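Local coordinates for protein 2'-deoxycytidine 5'-triphosphate deaminase (PDB 2R9Q) that probably catalyses the hydrolytic deamination of dCTP to dUTP, a route toward thymidine nucleotides, at residues D44-S49 / G160-Q165; K28-L33 / P95-L100; T123-D128 / G142-E147; V156-S161 / D229-A234; A110-S115 / V291-F296. All blocks are in the same frame, centred on the assembly; numbering follows the deposited sequence.

Contact 1. Residues D44-S49 / G160-Q165; sequences DLRLGS and GSRLSQ
Asp44 offers both carboxylate oxygens to side chains of 160-165. Arg162 comes to it side-on, with NE and an NH gripping one oxygen. Arg162 NH2 lies 2.8 Å from Asp44 OD2 and stands above the carboxylate plane. Arg162 NE, 3.0 Å from Asp44 OD2, uses the anti lone pair of that oxygen. OD2 sits in the guanidinium plane, at its edge, while the two planes are turned 68° apart. A bend at chi3 (58°) swings NE of Arg162 back toward the acid. This salt bridge has outer partners: Lys113 also reaches Asp44 OD2, and Arg162 NH1 pairs with Asp34 and Asp36.

Gln165 runs beside Asp44 and points the same way. Its NE2 is 2.7 Å from Asp44 OD1, which it meets nearly along the C-O axis. Gln165 CG stands between the backbone N and the carbonyl carbon (chi1 48°), and the chain runs on extended to the amide.

Arg46 and Arg162 lie alongside each other through their aliphatic parts, with Arg46 CG 3.7 Å from Arg162 CG. Their charged ends then part, and Arg46 goes to Ser29 and Glu98. Leu47 crosses Leu163 at about a right angle, CD1 to CD1 at 4.0 Å.

Backbone bonds join Leu45 N to Ser164 O, Leu47 N to Ser161 O and Gly160 N to Leu47 O. Between them water 1 donates to Leu45 O and accepts from Leu163 N. The result is an antiparallel pairing of strands 42-46 and 162-170 with one water let into it, within a domain of the dUTPase-like fold.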
# COMPACT_ATOMS: atom_id res chain seq x y z
N ASP B 44 22.09 22.81 -14.55
CA ASP B 44 21.16 22.72 -13.41
C ASP B 44 20.12 23.85 -13.40
O ASP B 44 20.42 25.00 -13.72
CB ASP B 44 21.90 22.71 -12.08
CG ASP B 44 22.57 21.38 -11.81
OD1 ASP B 44 22.59 20.53 -12.73
OD2 ASP B 44 23.07 21.20 -10.67
N LEU B 45 18.91 23.45 -13.06
CA LEU B 45 17.77 24.32 -12.94
C LEU B 45 17.42 24.48 -11.47
O LEU B 45 17.48 23.53 -10.71
CB LEU B 45 16.56 23.76 -13.71
CG LEU B 45 16.70 23.54 -15.21
CD1 LEU B 45 15.54 22.61 -15.67
CD2 LEU B 45 16.73 24.88 -15.95
N ARG B 46 17.05 25.69 -11.09
CA ARG B 46 16.78 26.03 -9.72
C ARG B 46 15.31 26.35 -9.54
O ARG B 46 14.71 27.01 -10.37
CB ARG B 46 17.58 27.26 -9.28
CG ARG B 46 19.09 27.14 -9.33
CD ARG B 46 19.76 28.45 -8.99
NE ARG B 46 19.67 29.45 -10.07
CZ ARG B 46 20.29 30.63 -10.04
NH1 ARG B 46 20.15 31.49 -11.03
NH2 ARG B 46 21.05 30.97 -9.01
N LEU B 47 14.77 25.91 -8.41
CA LEU B 47 13.43 26.28 -7.96
C LEU B 47 13.31 27.76 -7.63
O LEU B 47 14.23 28.39 -7.04
CB LEU B 47 13.01 25.47 -6.71
CG LEU B 47 13.17 23.94 -6.70
CD1 LEU B 47 12.55 23.35 -5.43
CD2 LEU B 47 12.62 23.31 -7.96
N GLY B 48 12.17 28.29 -8.03
CA GLY B 48 11.71 29.61 -7.63
C GLY B 48 11.19 29.62 -6.19
O GLY B 48 11.44 28.70 -5.42
N SER B 49 10.48 30.69 -5.85
CA SER B 49 9.98 30.96 -4.49
C SER B 49 8.61 30.37 -4.10
O SER B 49 8.23 30.42 -2.95
CB SER B 49 9.92 32.48 -4.28
OG SER B 49 11.18 33.08 -4.54
N GLY B 160 16.21 28.04 -4.97
CA GLY B 160 17.56 27.62 -5.32
C GLY B 160 17.83 26.14 -5.47
O GLY B 160 18.83 25.79 -6.05
N SER B 161 16.97 25.28 -4.94
CA SER B 161 17.20 23.84 -4.98
C SER B 161 17.33 23.38 -6.42
O SER B 161 16.68 23.90 -7.31
CB SER B 161 16.10 23.07 -4.22
OG SER B 161 16.14 23.33 -2.83
N ARG B 162 18.23 22.44 -6.65
CA ARG B 162 18.55 21.97 -7.98
C ARG B 162 18.22 20.50 -8.05
O ARG B 162 18.88 19.72 -7.44
CB ARG B 162 20.01 22.23 -8.28
CG ARG B 162 20.28 23.69 -8.55
CD ARG B 162 21.61 24.17 -8.07
NE ARG B 162 22.67 23.39 -8.70
CZ ARG B 162 23.97 23.68 -8.69
NH1 ARG B 162 24.43 24.76 -8.09
NH2 ARG B 162 24.82 22.87 -9.31
N LEU B 163 17.15 20.14 -8.76
CA LEU B 163 16.73 18.74 -8.85
C LEU B 163 16.90 18.18 -10.25
O LEU B 163 17.07 16.98 -10.45
CB LEU B 163 15.31 18.57 -8.34
CG LEU B 163 14.92 18.81 -6.86
CD1 LEU B 163 14.90 20.29 -6.50
CD2 LEU B 163 13.53 18.26 -6.60
N SER B 164 17.01 19.08 -11.20
CA SER B 164 16.92 18.76 -12.60
C SER B 164 17.98 19.48 -13.39
O SER B 164 18.55 20.44 -12.93
CB SER B 164 15.54 19.18 -13.07
OG SER B 164 15.28 18.68 -14.34
N GLN B 165 18.24 18.99 -14.60
CA GLN B 165 19.12 19.67 -15.55
C GLN B 165 18.65 19.62 -17.01
O GLN B 165 17.95 18.71 -17.43
CB GLN B 165 20.56 19.19 -15.41
CG GLN B 165 20.75 17.75 -15.37
CD GLN B 165 22.14 17.36 -14.96
OE1 GLN B 165 22.63 16.31 -15.35
NE2 GLN B 165 22.81 18.22 -14.19
O HOH W 1 15.41 22.18 -9.79

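Contact 2. Residues K28-L33 / P95-L100; sequences KSEADL and PLMESL
Ser29 and Glu98 make the side-chain hydrogen bond of this contact. Ser29 OG donates to Glu98 OE2 over 2.8 Å and meets it from above the carboxylate plane. Glu98 is bent at chi2 (68°), which folds its CD back toward the serine.

The backbones pair next to them. Lys28 N donates to Ser99 O at 2.7 Å, and Ser99 N returns a bond to Lys28 O at 2.9 Å. This is an antiparallel hydrogen-bonded pair. Beyond it the 28-33 chain turns off. A weak bond from Glu30 N to Met97 O, 3.4 Å long, marks the turning point. Ser29 CA also directs its hydrogen at Met97 O.

The apolar share falls to Met97. A bend at chi3 (60°) brings its CE within 3.8 Å of Ala31 CB. Glu30 CB touches the same methyl, 4.0 Å from Met97 CE. Lys28 CB rests against Ser99 OG, and the rest of the lysine leads away.

Arg46, outside the two segments, grips this group: Arg46 NE pairs with the charged Glu98 OE2, Arg46 NH1 bonds to Ser29 OG and Ala31 O, and Arg46 NH2 to Asp32 O. One guanidinium therefore holds the acid, the hydroxyl and the loop backbone together. Arg159 pairs with Glu30 OE1 and also touches Met97.

Glu98 is buried, and its OE2 takes bonds from both Ser29 and Arg46. Such surroundings would probably keep the carboxylate ionised and fix its rotation.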
# COMPACT_ATOMS: atom_id res chain seq x y z
N LYS B 28 17.75 33.00 -19.54
CA LYS B 28 17.64 33.98 -18.47
C LYS B 28 17.47 33.31 -17.13
O LYS B 28 17.10 32.14 -17.06
CB LYS B 28 16.46 34.92 -18.69
CG LYS B 28 16.60 35.92 -19.84
CD LYS B 28 15.69 35.57 -20.99
CE LYS B 28 15.34 36.81 -21.77
NZ LYS B 28 14.43 37.73 -21.01
N SER B 29 17.72 34.07 -16.08
CA SER B 29 17.46 33.61 -14.72
C SER B 29 17.12 34.77 -13.80
O SER B 29 17.48 35.89 -14.09
CB SER B 29 18.62 32.80 -14.15
OG SER B 29 18.18 32.10 -13.00
N GLU B 30 16.43 34.47 -12.70
CA GLU B 30 16.06 35.47 -11.70
C GLU B 30 17.25 36.00 -10.92
O GLU B 30 17.14 37.04 -10.27
CB GLU B 30 15.01 34.93 -10.73
CG GLU B 30 13.63 34.78 -11.34
CD GLU B 30 12.61 34.22 -10.37
OE1 GLU B 30 12.66 34.55 -9.16
OE2 GLU B 30 11.72 33.47 -10.81
N ALA B 31 18.37 35.30 -10.97
CA ALA B 31 19.60 35.72 -10.30
C ALA B 31 20.83 35.22 -11.04
O ALA B 31 20.73 34.43 -11.98
CB ALA B 31 19.62 35.24 -8.86
N ASP B 32 22.00 35.70 -10.63
CA ASP B 32 23.25 35.22 -11.20
C ASP B 32 23.27 33.71 -10.99
O ASP B 32 22.79 33.23 -9.98
CB ASP B 32 24.46 35.88 -10.52
N LEU B 33 23.82 32.98 -11.95
CA LEU B 33 23.95 31.53 -11.85
C LEU B 33 24.83 31.18 -10.65
O LEU B 33 25.57 32.00 -10.18
CB LEU B 33 24.48 30.93 -13.15
CG LEU B 33 23.72 31.31 -14.45
CD1 LEU B 33 24.33 30.65 -15.70
CD2 LEU B 33 22.21 31.00 -14.35
N PRO B 95 7.45 26.81 -10.50
CA PRO B 95 8.17 27.67 -11.45
C PRO B 95 9.65 27.72 -11.15
O PRO B 95 10.06 27.87 -10.00
CB PRO B 95 7.50 29.06 -11.29
CG PRO B 95 6.12 28.75 -10.77
CD PRO B 95 6.34 27.53 -9.87
N LEU B 96 10.43 27.57 -12.21
CA LEU B 96 11.84 27.54 -12.10
C LEU B 96 12.36 28.96 -12.28
O LEU B 96 11.71 29.78 -12.93
CB LEU B 96 12.42 26.54 -13.13
CG LEU B 96 12.10 25.04 -12.98
CD1 LEU B 96 12.56 24.27 -14.23
CD2 LEU B 96 12.69 24.44 -11.71
N MET B 97 13.50 29.27 -11.67
CA MET B 97 14.16 30.56 -11.85
C MET B 97 14.63 30.81 -13.34
O MET B 97 14.59 31.92 -13.86
CB MET B 97 15.33 30.68 -10.87
CG MET B 97 14.94 30.77 -9.39
SD MET B 97 16.36 30.81 -8.24
CE MET B 97 17.21 32.27 -8.78
N GLU B 98 15.04 29.75 -14.03
CA GLU B 98 15.53 29.88 -15.40
C GLU B 98 14.41 29.95 -16.43
O GLU B 98 13.40 29.26 -16.31
CB GLU B 98 16.47 28.74 -15.75
CG GLU B 98 17.80 28.81 -15.02
CD GLU B 98 17.67 28.57 -13.52
OE1 GLU B 98 16.94 27.62 -13.12
OE2 GLU B 98 18.29 29.33 -12.76
N SER B 99 14.58 30.81 -17.42
CA SER B 99 13.67 30.90 -18.56
C SER B 99 14.45 31.02 -19.85
O SER B 99 15.67 31.27 -19.84
CB SER B 99 12.55 31.99 -18.38
OG SER B 99 12.98 33.34 -18.49
N LEU B 100 13.75 30.79 -20.96
CA LEU B 100 14.41 30.64 -22.25
C LEU B 100 13.88 31.60 -23.34
O LEU B 100 12.73 32.01 -23.32
CB LEU B 100 14.30 29.19 -22.73
CG LEU B 100 14.96 28.09 -21.87
CD1 LEU B 100 14.53 26.73 -22.39
CD2 LEU B 100 16.51 28.22 -21.80

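Contact 3. Residues T123-D128 / G142-E147; sequences TRVMTD and GPLYLE
Leu146 reaches across to Val125, with Leu146 CD1 3.5 Å from Val125 CG2. Leu146 CD1 also lies 3.9 Å from Thr123 CB. Its methyl thus fills the dip between Thr123 and Val125. Leu146 CG, anti to the backbone N (chi1 -162°), comes within 4.2 Å of Thr123 CB. Leu144 fills the next dip along: its CD2 is 4.0 Å from Thr127 CG2 and 4.2 Å from Val125 CG1.

Met126 and Tyr145 share the other face. Met126 CG rests on Tyr145 CB at 3.7 Å. The tyrosine ring turns its edge to Met126 O, which lies in the ring plane. At the end of the pair, Asp128 crosses Pro143 at about a right angle, with its OD2 3.5 Å from Pro143 CD. Water 2 links Asp128 OD1 to Tyr145 OH. Helix 66-71 packs on Met126 and Tyr145, and Val66 N donates to Asp128 OD1.

Four backbone bonds hold the register, two between Arg124 and Glu147 and two between Met126 and Tyr145. Val125 and Leu146 face strand 162-170 of another sheet. An antiparallel pair with one apolar side turned to a second sheet fits the β-rich core of the dUTPase-like fold.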
# COMPACT_ATOMS: atom_id res chain seq x y z
N THR B 123 10.25 13.66 -11.13
CA THR B 123 10.25 15.01 -11.67
C THR B 123 9.97 15.02 -13.19
O THR B 123 10.28 14.07 -13.89
CB THR B 123 11.60 15.80 -11.36
OG1 THR B 123 12.70 15.21 -12.05
CG2 THR B 123 11.90 15.85 -9.87
N ARG B 124 9.35 16.10 -13.64
CA ARG B 124 9.08 16.39 -15.05
C ARG B 124 9.23 17.90 -15.27
O ARG B 124 8.59 18.69 -14.60
CB ARG B 124 7.64 16.02 -15.41
CG ARG B 124 7.29 14.59 -15.28
CD ARG B 124 7.92 13.78 -16.34
NE ARG B 124 7.39 12.41 -16.35
CZ ARG B 124 7.95 11.39 -15.73
NH1 ARG B 124 9.07 11.54 -15.01
NH2 ARG B 124 7.39 10.20 -15.81
N VAL B 125 10.07 18.29 -16.22
CA VAL B 125 10.06 19.65 -16.73
C VAL B 125 8.91 19.89 -17.74
O VAL B 125 8.69 19.09 -18.66
CB VAL B 125 11.39 20.05 -17.32
CG1 VAL B 125 11.35 21.48 -17.81
CG2 VAL B 125 12.46 19.90 -16.29
N MET B 126 8.16 20.96 -17.52
CA MET B 126 7.15 21.36 -18.50
C MET B 126 7.37 22.78 -19.06
O MET B 126 7.93 23.66 -18.41
CB MET B 126 5.70 21.13 -18.01
CG MET B 126 5.39 21.56 -16.61
SD MET B 126 3.74 21.09 -16.04
CE MET B 126 2.66 22.04 -17.07
N THR B 127 7.00 22.90 -20.34
CA THR B 127 6.99 24.13 -21.09
C THR B 127 5.54 24.56 -21.37
O THR B 127 4.61 23.75 -21.31
CB THR B 127 7.75 24.03 -22.47
OG1 THR B 127 7.22 22.97 -23.28
CG2 THR B 127 9.18 23.88 -22.32
N ASP B 128 5.36 25.84 -21.65
CA ASP B 128 4.12 26.35 -22.26
C ASP B 128 3.86 25.58 -23.56
O ASP B 128 4.80 25.26 -24.30
CB ASP B 128 4.23 27.85 -22.58
CG ASP B 128 4.12 28.76 -21.33
OD1 ASP B 128 3.92 28.31 -20.18
OD2 ASP B 128 4.22 29.99 -21.55
N GLY B 142 10.02 31.12 -23.42
CA GLY B 142 9.11 30.97 -22.31
C GLY B 142 9.69 30.56 -20.97
O GLY B 142 10.90 30.44 -20.80
N PRO B 143 8.80 30.37 -20.00
CA PRO B 143 9.16 29.91 -18.68
C PRO B 143 9.32 28.40 -18.62
O PRO B 143 8.93 27.70 -19.55
CB PRO B 143 7.97 30.36 -17.83
CG PRO B 143 6.86 30.24 -18.74
CD PRO B 143 7.35 30.61 -20.09
N LEU B 144 9.93 27.93 -17.53
CA LEU B 144 10.06 26.50 -17.25
C LEU B 144 9.46 26.18 -15.87
O LEU B 144 9.48 27.01 -14.95
CB LEU B 144 11.54 26.07 -17.32
CG LEU B 144 12.33 26.18 -18.62
CD1 LEU B 144 13.86 25.98 -18.36
CD2 LEU B 144 11.84 25.23 -19.73
N TYR B 145 8.91 24.97 -15.77
CA TYR B 145 8.27 24.49 -14.56
C TYR B 145 8.80 23.11 -14.26
O TYR B 145 9.10 22.34 -15.19
CB TYR B 145 6.76 24.47 -14.73
CG TYR B 145 6.17 25.83 -14.99
CD1 TYR B 145 5.64 26.59 -13.94
CD2 TYR B 145 6.16 26.38 -16.26
CE1 TYR B 145 5.11 27.85 -14.17
CE2 TYR B 145 5.66 27.65 -16.49
CZ TYR B 145 5.13 28.38 -15.44
OH TYR B 145 4.60 29.63 -15.65
N LEU B 146 8.98 22.82 -12.97
CA LEU B 146 9.27 21.45 -12.51
C LEU B 146 8.10 20.86 -11.71
O LEU B 146 7.66 21.40 -10.72
CB LEU B 146 10.58 21.34 -11.72
CG LEU B 146 11.23 19.96 -11.55
CD1 LEU B 146 11.65 19.38 -12.88
CD2 LEU B 146 12.41 19.96 -10.57
N GLU B 147 7.57 19.77 -12.23
CA GLU B 147 6.69 18.90 -11.47
C GLU B 147 7.51 17.98 -10.55
O GLU B 147 8.45 17.33 -11.00
CB GLU B 147 5.89 18.08 -12.43
CG GLU B 147 4.68 17.42 -11.87
CD GLU B 147 3.77 16.90 -13.01
OE1 GLU B 147 4.00 15.75 -13.48
OE2 GLU B 147 2.84 17.65 -13.44
O HOH W 2 3.15 29.66 -18.09

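Contact 4. Residues V156-S161 / D229-A234; sequences VVRRGS and DVDKKA
The guanidinium of Arg158 and the carboxylate of Asp229 are nearly coplanar, their planes 28° apart. They meet end-on, one nitrogen to each oxygen. Arg158 NH1 is 3.0 Å from Asp229 OD1, on its syn lone pair. Arg158 NH2 is 3.0 Å from Asp229 OD2. Asp229 CG is anti to the backbone N (chi1 -160°), which carries the carboxylate to Arg158. Asp231 comes to the guanidinium edge as well, its OD2 2.9 Å from Arg158 NH1 and in the guanidinium plane. Relative to the Asp231 carboxylate, that nitrogen stands above the plane. Lys232 NZ forms a salt bridge with Asp229 OD2 through a weak bond, while lying close to the like-charged Arg158 NH1.

Asp229 OD1 also accepts from Asp231 N on the anti lone pair, an Asx turn. Ser161 OG accepts from Arg158 N and lies 2.9 Å from Asp231 OD1. Val157 CG1 packs on Val230 CG2 at 3.8 Å.

The contact ties the N-terminal family domain to the C-terminal one. Val230 N donates to Val156 O as strand 228-229 runs parallel to strand 155-157. Strand 155-157 lies between 228-229 and 84-86, and a type II turn from Arg158 to Ser161 leads into strand 162-170.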
# COMPACT_ATOMS: atom_id res chain seq x y z
N VAL B 156 12.90 18.14 1.83
CA VAL B 156 12.82 19.59 1.97
C VAL B 156 13.54 20.30 0.82
O VAL B 156 14.68 19.97 0.48
CB VAL B 156 13.21 20.15 3.43
CG1 VAL B 156 14.16 19.22 4.13
CG2 VAL B 156 13.80 21.56 3.35
N VAL B 157 12.83 21.27 0.24
CA VAL B 157 13.29 22.10 -0.88
C VAL B 157 13.06 23.56 -0.60
O VAL B 157 12.26 23.93 0.25
CB VAL B 157 12.62 21.71 -2.26
CG1 VAL B 157 12.78 20.22 -2.52
CG2 VAL B 157 11.15 22.20 -2.36
N ARG B 158 13.75 24.41 -1.33
CA ARG B 158 13.62 25.83 -1.20
C ARG B 158 14.06 26.53 -2.46
O ARG B 158 14.52 25.89 -3.41
CB ARG B 158 14.48 26.33 -0.03
CG ARG B 158 15.96 25.97 -0.17
CD ARG B 158 16.74 26.42 1.00
NE ARG B 158 16.31 25.79 2.23
CZ ARG B 158 16.68 24.58 2.63
NH1 ARG B 158 17.48 23.85 1.88
NH2 ARG B 158 16.25 24.09 3.79
N ARG B 159 13.92 27.86 -2.45
CA ARG B 159 14.39 28.69 -3.54
C ARG B 159 15.86 28.37 -3.74
O ARG B 159 16.63 28.39 -2.80
CB ARG B 159 14.14 30.16 -3.27
CG ARG B 159 14.56 31.05 -4.40
CD ARG B 159 14.49 32.52 -4.06
NE ARG B 159 15.11 33.34 -5.12
CZ ARG B 159 14.50 33.71 -6.25
NH1 ARG B 159 13.24 33.36 -6.51
NH2 ARG B 159 15.15 34.45 -7.13
N GLY B 160 16.21 28.04 -4.97
CA GLY B 160 17.56 27.62 -5.32
C GLY B 160 17.83 26.14 -5.47
O GLY B 160 18.83 25.79 -6.05
N SER B 161 16.97 25.28 -4.94
CA SER B 161 17.20 23.84 -4.98
C SER B 161 17.33 23.38 -6.42
O SER B 161 16.68 23.90 -7.31
CB SER B 161 16.10 23.07 -4.22
OG SER B 161 16.14 23.33 -2.83
N ASP B 229 16.73 16.95 3.28
CA ASP B 229 17.12 18.23 2.69
C ASP B 229 17.99 18.00 1.44
O ASP B 229 19.10 17.49 1.53
CB ASP B 229 17.83 19.14 3.71
CG ASP B 229 17.83 20.62 3.32
OD1 ASP B 229 18.04 20.94 2.12
OD2 ASP B 229 17.63 21.48 4.21
N VAL B 230 17.43 18.37 0.30
CA VAL B 230 18.04 18.16 -1.01
C VAL B 230 19.24 19.07 -1.26
O VAL B 230 20.05 18.81 -2.14
CB VAL B 230 16.99 18.30 -2.16
CG1 VAL B 230 15.78 17.38 -1.89
CG2 VAL B 230 16.58 19.77 -2.41
N ASP B 231 19.33 20.15 -0.49
CA ASP B 231 20.52 21.02 -0.48
C ASP B 231 21.67 20.48 0.41
O ASP B 231 22.79 20.82 0.19
CB ASP B 231 20.16 22.45 -0.08
CG ASP B 231 19.14 23.09 -1.02
OD1 ASP B 231 18.78 22.49 -2.05
OD2 ASP B 231 18.67 24.21 -0.73
N LYS B 232 21.39 19.62 1.37
CA LYS B 232 22.39 19.15 2.31
C LYS B 232 22.35 17.63 2.35
O LYS B 232 22.18 17.06 3.40
CB LYS B 232 22.11 19.67 3.74
CG LYS B 232 21.38 20.98 3.88
CD LYS B 232 22.21 22.19 3.50
CE LYS B 232 21.74 23.44 4.29
NZ LYS B 232 20.22 23.60 4.28
N LYS B 233 22.49 16.97 1.21
CA LYS B 233 22.27 15.51 1.16
C LYS B 233 23.37 14.71 1.91
O LYS B 233 23.06 13.72 2.55
CB LYS B 233 22.10 15.01 -0.28
CG LYS B 233 20.96 15.62 -1.05
CD LYS B 233 20.86 14.99 -2.44
CE LYS B 233 20.00 15.80 -3.37
NZ LYS B 233 20.67 17.02 -3.89
N ALA B 234 24.61 15.17 1.86
CA ALA B 234 25.72 14.56 2.64
C ALA B 234 25.64 14.71 4.18
O ALA B 234 26.51 14.17 4.87
CB ALA B 234 27.10 15.08 2.16
O HOH W 3 18.67 26.67 -2.18

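Contact 5. Residues A110-S115 / V291-F296; sequences ANPKSS and VHYAGF
Asn111 chi1 of -89° and Phe296 chi1 of -67° each set CG beside its own backbone N, and the side chains cross at about a right angle. They do so where the two dUTPase-like domains of the chain meet. Asn111 belongs to the N-terminal family domain, Phe296 to the C-terminal one.

Asn111 lies over one face of the Phe296 ring. Its CB is 4.0 Å from the ring centroid, a CH-pi contact. Its ND2 sits above the same ring, offset toward the rim, and comes 3.2 Å from Phe296 CE1. The amide is not flat on the ring, since the planes are 56° apart. Glu278 OE2 accepts a hydrogen bond from Asn111 ND2. The ring also touches Gln165 and Arg167 of strand 162-170.

A second touch is apolar. Pro112 CG lies 4.0 Å from Tyr293 CB, at the edge of the tyrosine ring and near its plane. The tyrosine leads away from there, and its OH bonds to Asp120. Helix 114-118 begins shortly after Pro112.

No direct hydrogen bond joins the two segments. Waters bridge them instead, and both use Pro112 O. Water 4 donates to Pro112 O and, over 2.6 Å, to Tyr293 O. Water 5 donates to Pro112 O at 2.8 Å and accepts from Phe296 N, also at 2.8 Å.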
# COMPACT_ATOMS: atom_id res chain seq x y z
N ALA B 110 15.43 17.65 -20.82
CA ALA B 110 15.65 17.65 -19.37
C ALA B 110 15.65 16.22 -18.79
O ALA B 110 14.99 15.31 -19.30
CB ALA B 110 14.62 18.53 -18.67
N ASN B 111 16.48 16.04 -17.76
CA ASN B 111 16.59 14.81 -17.00
C ASN B 111 16.86 15.17 -15.54
O ASN B 111 17.39 16.25 -15.25
CB ASN B 111 17.73 13.95 -17.53
CG ASN B 111 17.30 13.02 -18.61
OD1 ASN B 111 16.17 12.52 -18.60
ND2 ASN B 111 18.20 12.74 -19.54
N PRO B 112 16.46 14.30 -14.60
CA PRO B 112 16.86 14.50 -13.22
C PRO B 112 18.35 14.44 -13.01
O PRO B 112 19.03 13.71 -13.69
CB PRO B 112 16.16 13.37 -12.48
CG PRO B 112 15.84 12.37 -13.53
CD PRO B 112 15.57 13.13 -14.74
N LYS B 113 18.86 15.23 -12.07
CA LYS B 113 20.21 15.04 -11.58
C LYS B 113 20.29 13.69 -10.92
O LYS B 113 19.28 13.17 -10.44
CB LYS B 113 20.58 16.11 -10.57
CG LYS B 113 20.69 17.49 -11.15
CD LYS B 113 20.62 18.55 -10.08
CE LYS B 113 21.73 18.45 -9.06
NZ LYS B 113 23.04 18.60 -9.72
N SER B 114 21.48 13.11 -10.90
CA SER B 114 21.59 11.74 -10.45
C SER B 114 21.29 11.59 -8.98
O SER B 114 20.74 10.58 -8.57
CB SER B 114 22.93 11.11 -10.83
OG SER B 114 23.98 11.91 -10.40
N SER B 115 21.64 12.60 -8.20
CA SER B 115 21.29 12.63 -6.78
C SER B 115 19.77 12.71 -6.58
O SER B 115 19.27 12.27 -5.55
CB SER B 115 21.98 13.78 -6.09
OG SER B 115 21.52 15.02 -6.58
N VAL B 291 15.12 0.77 -15.47
CA VAL B 291 15.97 1.81 -14.88
C VAL B 291 15.17 3.13 -14.81
O VAL B 291 14.72 3.67 -15.83
CB VAL B 291 17.31 2.00 -15.61
CG1 VAL B 291 17.97 3.33 -15.21
CG2 VAL B 291 18.26 0.81 -15.32
N HIS B 292 14.95 3.60 -13.59
CA HIS B 292 14.32 4.88 -13.33
C HIS B 292 15.38 5.98 -13.20
O HIS B 292 16.53 5.71 -12.86
CB HIS B 292 13.45 4.81 -12.08
CG HIS B 292 12.15 4.11 -12.33
ND1 HIS B 292 10.94 4.76 -12.29
CD2 HIS B 292 11.89 2.84 -12.72
CE1 HIS B 292 9.98 3.91 -12.61
NE2 HIS B 292 10.53 2.74 -12.86
N TYR B 293 14.95 7.21 -13.48
CA TYR B 293 15.78 8.43 -13.34
C TYR B 293 17.07 8.39 -14.18
O TYR B 293 18.06 9.00 -13.83
CB TYR B 293 16.10 8.72 -11.87
CG TYR B 293 14.94 8.46 -10.97
CD1 TYR B 293 13.80 9.21 -11.08
CD2 TYR B 293 14.96 7.42 -10.05
CE1 TYR B 293 12.68 8.97 -10.28
CE2 TYR B 293 13.86 7.16 -9.25
CZ TYR B 293 12.72 7.95 -9.36
OH TYR B 293 11.62 7.74 -8.55
N ALA B 294 17.00 7.68 -15.31
CA ALA B 294 18.06 7.70 -16.32
C ALA B 294 18.37 9.16 -16.59
O ALA B 294 17.49 10.02 -16.59
CB ALA B 294 17.64 6.96 -17.63
N GLY B 295 19.65 9.44 -16.74
CA GLY B 295 20.08 10.81 -16.83
C GLY B 295 21.20 11.06 -17.81
O GLY B 295 21.56 10.21 -18.66
N PHE B 296 21.72 12.26 -17.68
CA PHE B 296 22.82 12.72 -18.51
C PHE B 296 24.16 12.29 -17.91
O PHE B 296 24.32 12.28 -16.72
CB PHE B 296 22.74 14.24 -18.66
CG PHE B 296 21.55 14.72 -19.43
CD1 PHE B 296 21.18 14.11 -20.64
CD2 PHE B 296 20.80 15.79 -18.98
CE1 PHE B 296 20.10 14.59 -21.37
CE2 PHE B 296 19.71 16.26 -19.69
CZ PHE B 296 19.36 15.66 -20.89
O HOH W 4 19.81 10.79 -13.17
O HOH W 5 20.88 14.16 -15.73

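Overall arrangement
Contacts 1, 2 and 3 lie wholly in the N-terminal family domain. Contacts 4 and 5 join it to the C-terminal domain. Contact 1 sits among the others: its centre is about 9 Å from those of contacts 2 and 4, 11 Å from contact 3 and 14 Å from contact 5. Contacts 2 and 3 share a sheet through neighbouring strands 91-101 and 143-150. Contacts 1 and 5 share another through strands 162-170 and 106-112. Contact 4 shares Gly160 and Ser161 with contact 1. Along the chain, contact 2 closes before contact 3 opens, and contact 1 spans contact 3. The centres of contacts 4 and 5 are about 17 Å apart, so the two family domains meet at two separate places.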